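Local coordinates for protein S-adenosyl-L-methionine-dependent 2-deoxy-scyllo-inosamine dehydrogenase (Bacillus circulans, PDB 4M7S) that catalyses the radical S-adenosyl-L-methionine-dependent two-electron oxidation of 2-deoxy-scyllo-inosamine to amino-dideoxy-scyllo-inosose in butirosin biosynthesis, using two [4Fe-4S] clusters, at residues E64-K69 against I89-D94; E9-S14 against F59-E64; C16-W21 against V114-G119. All coordinates share one frame; numbering follows the deposited sequence. Where two conformers were deposited one is given.

Contact 1: E64-K69 against I89-D94; sequences EPLLCK and IYTNGD
The carboxylate of Glu64 lies obliquely against the side chains of Thr91 and Asn92, and its two oxygens divide the work between them. OE1 accepts from the hydroxyl of Thr91; the refined OE1 to OG1 distance of 2.4 Å is very short and doubtful as a guide to bond strength. OE2 takes the backbone N-H of Asn92, 2.9 Å from N and almost straight at 173°, on its syn side but well out of the carboxylate plane. A bend at chi2 (51°) turns CD out of the extended course, and from there the carboxylate reaches the end of strand 86-91. OE1 also receives Leu66 N at 3.3 Å, on its anti side, so the carboxylate ties its own loop to residues 91-92.

Asn92 lines the iron-sulfur cluster pocket, held by Glu64 at its backbone N and by Asn17 OD1, to which ND2 is hydrogen-bonded. Its amide is turned only 25° from the carboxylate plane, with CG 3.3 Å from Glu64 OE2. OD1 accepts from Asp94 N in an Asx turn and from a water 2.8 Å away that also donates weakly to Glu64 OE1. Thr91 OG1 accepts from Gly93 N, forming an ST turn.

Beside this polar cluster Pro65 and Leu66 bring carbon atoms against the strand. Pro65 CG approaches Tyr90 O, which accepts from His60 ND1, to 3.2 Å, and packs on Ile89 CG2 at 4.1 Å. Leu66 CG is 3.8 Å from Thr91 OG1. The pairing thus joins a short 3-10 turn, leading from strand 56-58 to helix 71-81, to the C-terminal end of strand 86-91; Leu66 also touches Leu71 of that helix, and Ile89 packs on Phe112 of strand 111-116.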
# COMPACT_ATOMS: atom_id res chain seq x y z
N GLU A 64 -0.40 -6.91 9.55
CA GLU A 64 0.93 -7.50 9.51
C GLU A 64 0.96 -8.58 8.43
O GLU A 64 0.26 -9.60 8.56
CB GLU A 64 1.25 -8.12 10.87
CG GLU A 64 2.56 -8.88 10.91
CD GLU A 64 3.73 -8.05 10.35
OE1 GLU A 64 4.56 -8.63 9.62
OE2 GLU A 64 3.81 -6.84 10.67
N PRO A 65 1.76 -8.38 7.37
CA PRO A 65 1.73 -9.36 6.28
C PRO A 65 2.24 -10.75 6.68
O PRO A 65 1.77 -11.74 6.13
CB PRO A 65 2.64 -8.73 5.20
CG PRO A 65 3.52 -7.76 5.95
CD PRO A 65 2.69 -7.26 7.12
N LEU A 66 3.18 -10.84 7.63
CA LEU A 66 3.68 -12.15 8.06
C LEU A 66 2.63 -12.98 8.81
O LEU A 66 2.88 -14.14 9.15
CB LEU A 66 4.95 -12.03 8.90
CG LEU A 66 6.20 -11.42 8.25
CD1 LEU A 66 7.45 -12.03 8.87
CD2 LEU A 66 6.22 -11.61 6.76
N LEU A 67 1.47 -12.39 9.07
CA LEU A 67 0.37 -13.11 9.68
C LEU A 67 -0.49 -13.78 8.61
O LEU A 67 -1.33 -14.63 8.91
CB LEU A 67 -0.50 -12.18 10.53
CG LEU A 67 -0.12 -12.02 12.00
CD1 LEU A 67 -1.10 -11.10 12.74
CD2 LEU A 67 -0.10 -13.39 12.64
N CYS A 68 -0.29 -13.39 7.36
CA CYS A 68 -1.09 -13.93 6.27
C CYS A 68 -0.70 -15.39 6.05
O CYS A 68 0.47 -15.69 5.80
CB CYS A 68 -0.81 -13.13 4.99
SG CYS A 68 -1.71 -13.73 3.55
N LYS A 69 -1.67 -16.29 6.15
CA LYS A 69 -1.34 -17.71 6.04
C LYS A 69 -0.97 -18.11 4.62
O LYS A 69 -0.33 -19.14 4.41
CB LYS A 69 -2.46 -18.59 6.61
CG LYS A 69 -3.74 -18.70 5.78
CD LYS A 69 -4.83 -19.38 6.63
CE LYS A 69 -5.95 -19.99 5.78
NZ LYS A 69 -6.93 -19.01 5.24
N ILE A 89 8.35 -6.11 1.66
CA ILE A 89 7.61 -6.41 2.88
C ILE A 89 7.79 -5.29 3.91
O ILE A 89 8.92 -4.94 4.28
CB ILE A 89 8.07 -7.73 3.53
CG1 ILE A 89 7.63 -8.93 2.70
CG2 ILE A 89 7.50 -7.86 4.96
CD1 ILE A 89 6.15 -9.24 2.83
N TYR A 90 6.68 -4.71 4.37
CA TYR A 90 6.72 -3.81 5.52
C TYR A 90 6.17 -4.61 6.71
O TYR A 90 5.02 -5.06 6.68
CB TYR A 90 5.87 -2.58 5.26
CG TYR A 90 6.37 -1.69 4.13
CD1 TYR A 90 6.15 -2.02 2.80
CD2 TYR A 90 7.04 -0.50 4.40
CE1 TYR A 90 6.58 -1.19 1.76
CE2 TYR A 90 7.47 0.33 3.38
CZ TYR A 90 7.25 -0.03 2.06
OH TYR A 90 7.68 0.79 1.05
N THR A 91 6.98 -4.79 7.74
CA THR A 91 6.59 -5.69 8.84
C THR A 91 7.02 -5.15 10.20
O THR A 91 8.02 -4.45 10.30
CB THR A 91 7.19 -7.09 8.60
OG1 THR A 91 6.83 -7.96 9.68
CG2 THR A 91 8.72 -7.02 8.48
N ASN A 92 6.27 -5.47 11.27
CA ASN A 92 6.72 -5.12 12.61
C ASN A 92 7.85 -6.02 13.10
O ASN A 92 8.44 -5.76 14.15
CB ASN A 92 5.58 -5.07 13.65
CG ASN A 92 4.82 -6.38 13.76
OD1 ASN A 92 5.38 -7.47 13.59
ND2 ASN A 92 3.51 -6.28 14.02
N GLY A 93 8.12 -7.07 12.34
CA GLY A 93 9.25 -7.95 12.62
C GLY A 93 9.00 -9.09 13.61
O GLY A 93 9.83 -9.99 13.71
N ASP A 94 7.87 -9.07 14.32
CA ASP A 94 7.64 -10.05 15.39
C ASP A 94 7.56 -11.49 14.88
O ASP A 94 7.73 -12.44 15.65
CB ASP A 94 6.38 -9.70 16.16
CG ASP A 94 6.44 -8.32 16.79
OD1 ASP A 94 7.56 -7.84 17.06
OD2 ASP A 94 5.36 -7.73 17.02
O HOH W 1 5.92 -9.71 11.99

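Contact 2: E9-S14 against F59-E64; sequences EVEVNS and FHFYGE. With SF4 (iron/sulfur cluster), chain C.
The loop ending in Tyr62-Gly63-Glu64, just beyond strand 56-58, is placed like the GGE motif that follows the second strand in many radical SAM enzymes, and it meets residues 9-14 where strand 7-10 runs out. The one direct hydrogen bond between the two segments is made by Asn13, whose ND2 donates to Glu64 O at 3.0 Å. The bond is bent, 136° at the hydrogen: the carbonyl oxygen lies close to the amide plane, but ND2 sits above the plane of the carbonyl. Asn13 OD1 also lies close to Glu64 O, without bonding to it. Torsion chi1 of Asn13 (74°) sets CG between the backbone N and the carbonyl carbon, the crowded position.

Water carries much of the remaining polar pairing. One molecule donates to Asn13 O at 2.6 Å and accepts from Phe61 N at 2.9 Å, with a weak third bond from Gly63 N. A second water lies between Asn13 OD1 and Phe59 O. Nearer the strand ends, Val10 O is met by the CA-H of Phe59, CA to O 3.2 Å, and accepts a weak bond from Val12 N across the inverse gamma turn centred on Glu11.

Glu11 runs extended across Phe61, CG 3.6 Å from CB. Its OE2 stands at the ring edge, 3.6 Å from Phe61 CD2, the carboxylate and ring planes 83° apart; OE1 accepts a hydrogen bond from Val180 N. Val12 CG1 likewise comes to the edge of the Phe59 ring, 4.0 Å from CD1.

Tyr62 O, which accepts from Asn25 ND2, is 3.7 Å from cluster sulfur S2. Chemically, then, beyond strands 7-10 and 56-58 the chains stay together through one side-chain amide and bridging water, while Glu11 OE2 and Glu9 OE1, both near the Phe61 ring plane, probably gain from its positive edge.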
# COMPACT_ATOMS: atom_id res chain seq x y z
N GLU A 9 -0.30 -1.13 -2.88
CA GLU A 9 -0.30 -1.72 -1.55
C GLU A 9 -1.48 -2.66 -1.44
O GLU A 9 -2.62 -2.23 -1.63
CB GLU A 9 -0.44 -0.64 -0.48
CG GLU A 9 0.85 -0.13 0.11
CD GLU A 9 0.61 0.88 1.21
OE1 GLU A 9 -0.31 0.66 2.03
OE2 GLU A 9 1.32 1.90 1.25
N VAL A 10 -1.21 -3.92 -1.12
CA VAL A 10 -2.26 -4.93 -1.08
C VAL A 10 -2.49 -5.44 0.35
O VAL A 10 -1.58 -6.01 0.97
CB VAL A 10 -1.92 -6.10 -2.00
CG1 VAL A 10 -3.10 -7.06 -2.11
CG2 VAL A 10 -1.55 -5.59 -3.39
N GLU A 11 -3.69 -5.24 0.87
CA GLU A 11 -4.04 -5.74 2.20
C GLU A 11 -4.32 -7.24 2.15
O GLU A 11 -5.48 -7.67 2.19
CB GLU A 11 -5.26 -4.99 2.74
CG GLU A 11 -5.47 -5.13 4.24
CD GLU A 11 -6.70 -4.36 4.73
OE1 GLU A 11 -7.66 -4.19 3.94
OE2 GLU A 11 -6.69 -3.93 5.91
N VAL A 12 -3.27 -8.06 2.05
CA VAL A 12 -3.45 -9.52 2.00
C VAL A 12 -4.00 -10.07 3.32
O VAL A 12 -4.53 -11.18 3.37
CB VAL A 12 -2.17 -10.26 1.56
CG1 VAL A 12 -1.69 -9.71 0.21
CG2 VAL A 12 -1.07 -10.12 2.61
N ASN A 13 -3.87 -9.30 4.39
CA ASN A 13 -4.60 -9.62 5.62
C ASN A 13 -4.77 -8.36 6.45
O ASN A 13 -3.93 -7.47 6.41
CB ASN A 13 -3.90 -10.71 6.42
CG ASN A 13 -2.66 -10.22 7.11
OD1 ASN A 13 -1.67 -9.89 6.46
ND2 ASN A 13 -2.70 -10.16 8.45
N SER A 14 -5.86 -8.29 7.20
CA SER A 14 -6.24 -7.03 7.85
C SER A 14 -5.84 -6.95 9.33
O SER A 14 -5.85 -5.88 9.92
CB SER A 14 -7.74 -6.82 7.73
OG SER A 14 -8.42 -7.87 8.38
N PHE A 59 2.60 -5.56 0.72
CA PHE A 59 1.57 -6.49 1.18
C PHE A 59 0.96 -6.13 2.52
O PHE A 59 0.46 -7.00 3.26
CB PHE A 59 2.16 -7.90 1.26
CG PHE A 59 2.78 -8.35 -0.01
CD1 PHE A 59 2.03 -9.00 -0.98
CD2 PHE A 59 4.13 -8.10 -0.27
CE1 PHE A 59 2.60 -9.42 -2.17
CE2 PHE A 59 4.71 -8.51 -1.47
CZ PHE A 59 3.94 -9.18 -2.41
N HIS A 60 0.95 -4.82 2.82
CA HIS A 60 0.63 -4.25 4.15
C HIS A 60 -0.23 -2.97 4.05
O HIS A 60 0.25 -1.96 3.52
CB HIS A 60 1.95 -3.89 4.85
CG HIS A 60 1.80 -3.31 6.23
ND1 HIS A 60 2.57 -3.74 7.30
CD2 HIS A 60 1.02 -2.31 6.71
CE1 HIS A 60 2.25 -3.05 8.38
NE2 HIS A 60 1.31 -2.18 8.05
N PHE A 61 -1.46 -2.97 4.57
CA PHE A 61 -2.25 -1.73 4.54
C PHE A 61 -2.18 -1.26 5.98
O PHE A 61 -1.43 -0.33 6.31
CB PHE A 61 -3.69 -1.97 4.08
CG PHE A 61 -4.52 -0.73 4.02
CD1 PHE A 61 -3.94 0.50 3.73
CD2 PHE A 61 -5.89 -0.78 4.26
CE1 PHE A 61 -4.69 1.66 3.69
CE2 PHE A 61 -6.66 0.38 4.22
CZ PHE A 61 -6.06 1.61 3.94
N TYR A 62 -2.93 -1.92 6.86
CA TYR A 62 -2.80 -1.66 8.29
C TYR A 62 -2.75 -2.97 9.07
O TYR A 62 -3.12 -3.03 10.25
CB TYR A 62 -3.93 -0.77 8.80
CG TYR A 62 -3.72 0.70 8.50
CD1 TYR A 62 -2.99 1.51 9.35
CD2 TYR A 62 -4.26 1.27 7.35
CE1 TYR A 62 -2.80 2.85 9.08
CE2 TYR A 62 -4.07 2.61 7.06
CZ TYR A 62 -3.34 3.39 7.93
OH TYR A 62 -3.17 4.72 7.64
N GLY A 63 -2.28 -4.01 8.39
CA GLY A 63 -2.13 -5.31 9.01
C GLY A 63 -0.71 -5.81 8.87
O GLY A 63 0.10 -5.21 8.15
N GLU A 64 -0.40 -6.91 9.55
CA GLU A 64 0.93 -7.50 9.51
C GLU A 64 0.96 -8.58 8.43
O GLU A 64 0.26 -9.60 8.56
CB GLU A 64 1.25 -8.12 10.87
CG GLU A 64 2.56 -8.88 10.91
CD GLU A 64 3.73 -8.05 10.35
OE1 GLU A 64 4.56 -8.63 9.62
OE2 GLU A 64 3.81 -6.84 10.67
FE1 SF4 C . 0.36 -3.01 13.71
FE2 SF4 C . 1.32 -1.08 15.27
FE3 SF4 C . -0.47 -0.47 13.40
FE4 SF4 C . 2.03 -1.19 12.63
S1 SF4 C . 1.46 0.71 13.80
S2 SF4 C . 0.07 -1.93 11.70
S3 SF4 C . 2.57 -2.72 14.26
S4 SF4 C . -0.86 -1.80 15.26
O HOH W 2 -1.02 -7.24 5.30
O HOH W 3 -2.54 -5.32 5.77

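Contact 3: C16-W21 against V114-G119; sequences CNRTCW and VTQHAG. With SF4 (iron/sulfur cluster), chain C.
Cys20 SG binds iron FE2 of the cluster at 2.4 Å and at the same time rests against His117 CB and Ala118, 3.6 Å from the backbone N of the latter. Cys16 SG holds FE1 at 2.4 Å; both belong to the CX3CX2C motif of radical SAM enzymes, whose third cysteine is Cys23. Three cysteines and an exchangeable S-adenosyl-L-methionine coordinate this cluster. The other segment supplies His117, which lays one face of its ring over the cluster, with FE4 3.6 Å above the plane toward the rim and CD2 3.5 Å from S3. Cys20 SG approaches the same ring obliquely.

The next shell is built on Arg18. Its backbone N donates to Cys16 SG at 3.3 Å and 171°, an N-H to sulfur bond of the kind common around iron-sulfur clusters. The side chain, extended from CG to NE, passes His117 with CD 3.6 Å from CB. His117 O lies over one face of the guanidinium, whereas Ala118 O is at its edge and receives a weak bond from NH1 at 3.1 Å. A water links that same oxygen to Thr19 N.

Farther out, Asp94 forms a salt bridge with Arg18 NE, and Tyr22 OH is hydrogen-bonded to His117 ND1. The cysteine loop follows strand 7-10, and the histidine follows strand 111-116, which lies between parallel strands 86-91 and 139-143.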
# COMPACT_ATOMS: atom_id res chain seq x y z
N CYS A 16 -3.38 -7.09 12.63
CA CYS A 16 -2.01 -6.98 13.09
C CYS A 16 -1.92 -7.50 14.52
O CYS A 16 -2.88 -7.39 15.28
CB CYS A 16 -1.54 -5.53 13.06
SG CYS A 16 0.11 -5.40 13.73
N ASN A 17 -0.76 -8.04 14.90
CA ASN A 17 -0.60 -8.61 16.24
C ASN A 17 -0.39 -7.55 17.31
O ASN A 17 -0.52 -7.82 18.50
CB ASN A 17 0.55 -9.62 16.27
CG ASN A 17 1.87 -9.01 15.88
OD1 ASN A 17 2.06 -8.60 14.73
ND2 ASN A 17 2.81 -8.96 16.83
N ARG A 18 -0.07 -6.33 16.88
CA ARG A 18 0.15 -5.26 17.84
C ARG A 18 -1.07 -4.36 18.00
O ARG A 18 -2.04 -4.46 17.24
CB ARG A 18 1.40 -4.45 17.48
CG ARG A 18 2.68 -5.19 17.84
CD ARG A 18 3.93 -4.37 17.63
NE ARG A 18 5.13 -5.18 17.85
CZ ARG A 18 5.71 -5.36 19.04
NH1 ARG A 18 5.21 -4.79 20.12
NH2 ARG A 18 6.79 -6.12 19.14
N THR A 19 -1.01 -3.49 19.00
CA THR A 19 -2.17 -2.71 19.41
C THR A 19 -1.82 -1.23 19.50
O THR A 19 -2.39 -0.52 20.33
CB THR A 19 -2.65 -3.18 20.78
OG1 THR A 19 -1.57 -3.11 21.71
CG2 THR A 19 -3.16 -4.63 20.72
N CYS A 20 -0.90 -0.77 18.66
CA CYS A 20 -0.35 0.58 18.76
C CYS A 20 -1.45 1.65 18.81
O CYS A 20 -2.28 1.76 17.90
CB CYS A 20 0.60 0.86 17.60
SG CYS A 20 1.91 -0.39 17.44
N TRP A 21 -1.48 2.41 19.90
CA TRP A 21 -2.57 3.36 20.10
C TRP A 21 -2.56 4.48 19.06
O TRP A 21 -3.60 5.06 18.77
CB TRP A 21 -2.58 3.91 21.52
CG TRP A 21 -3.95 4.40 21.94
CD1 TRP A 21 -4.29 5.66 22.33
CD2 TRP A 21 -5.16 3.62 21.98
NE1 TRP A 21 -5.64 5.72 22.61
CE2 TRP A 21 -6.19 4.48 22.41
CE3 TRP A 21 -5.46 2.29 21.70
CZ2 TRP A 21 -7.51 4.04 22.57
CZ3 TRP A 21 -6.77 1.85 21.85
CH2 TRP A 21 -7.78 2.73 22.29
N VAL A 114 11.67 -3.36 8.38
CA VAL A 114 11.20 -3.80 9.69
C VAL A 114 11.04 -2.61 10.63
O VAL A 114 11.96 -1.80 10.77
CB VAL A 114 12.16 -4.83 10.33
CG1 VAL A 114 11.62 -5.28 11.68
CG2 VAL A 114 12.36 -6.02 9.41
N THR A 115 9.88 -2.51 11.27
CA THR A 115 9.64 -1.47 12.25
C THR A 115 9.32 -2.06 13.62
O THR A 115 8.25 -2.63 13.82
CB THR A 115 8.49 -0.54 11.82
OG1 THR A 115 8.58 -0.28 10.42
CG2 THR A 115 8.55 0.78 12.58
N GLN A 116 10.25 -1.93 14.56
CA GLN A 116 9.97 -2.27 15.95
C GLN A 116 8.89 -1.32 16.45
O GLN A 116 9.09 -0.10 16.47
CB GLN A 116 11.23 -2.13 16.80
CG GLN A 116 10.98 -2.29 18.30
CD GLN A 116 10.50 -3.68 18.65
OE1 GLN A 116 10.94 -4.67 18.06
NE2 GLN A 116 9.59 -3.77 19.62
N HIS A 117 7.73 -1.85 16.85
CA HIS A 117 6.60 -1.00 17.23
C HIS A 117 6.25 -1.02 18.71
O HIS A 117 6.94 -1.65 19.51
CB HIS A 117 5.37 -1.31 16.38
CG HIS A 117 5.33 -0.58 15.07
ND1 HIS A 117 5.06 0.77 14.99
CD2 HIS A 117 5.55 -1.00 13.80
CE1 HIS A 117 5.11 1.15 13.72
NE2 HIS A 117 5.40 0.09 12.98
N ALA A 118 5.16 -0.33 19.05
CA ALA A 118 4.77 -0.07 20.44
C ALA A 118 4.60 -1.33 21.27
O ALA A 118 3.75 -2.18 20.98
CB ALA A 118 3.52 0.79 20.51
N GLY A 119 5.40 -1.41 22.34
CA GLY A 119 5.46 -2.57 23.20
C GLY A 119 6.78 -2.58 23.94
O GLY A 119 7.15 -1.58 24.57
FE1 SF4 C . 0.36 -3.01 13.71
FE2 SF4 C . 1.32 -1.08 15.27
FE3 SF4 C . -0.47 -0.47 13.40
FE4 SF4 C . 2.03 -1.19 12.63
S1 SF4 C . 1.46 0.71 13.80
S2 SF4 C . 0.07 -1.93 11.70
S3 SF4 C . 2.57 -2.72 14.26
S4 SF4 C . -0.86 -1.80 15.26
O HOH W 4 1.38 -3.48 21.11

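The three contacts follow one rim of the partial TIM barrel of the radical SAM fold, the C-terminal ends of the parallel strands, where the AdoMet-binding cluster sits. Contacts 1 and 2 have centres about 8 Å apart and share Glu64: its backbone carbonyl serves contact 2, its carboxylate contact 1. Contact 3 lies about 11 Å from contact 1, centre to centre, and is tied to it by the salt bridge of Asp94 OD2 with Arg18 NE (2.7 Å) and a probable hydrogen bond of Asn92 ND2 with Asn17 OD1 (2.8 Å). Contacts 2 and 3, centres about 14 Å apart, both touch the cluster and meet in simple packing, Glu64 N being 3.9 Å from Cys16 CB. Contact 1 adds Asn92.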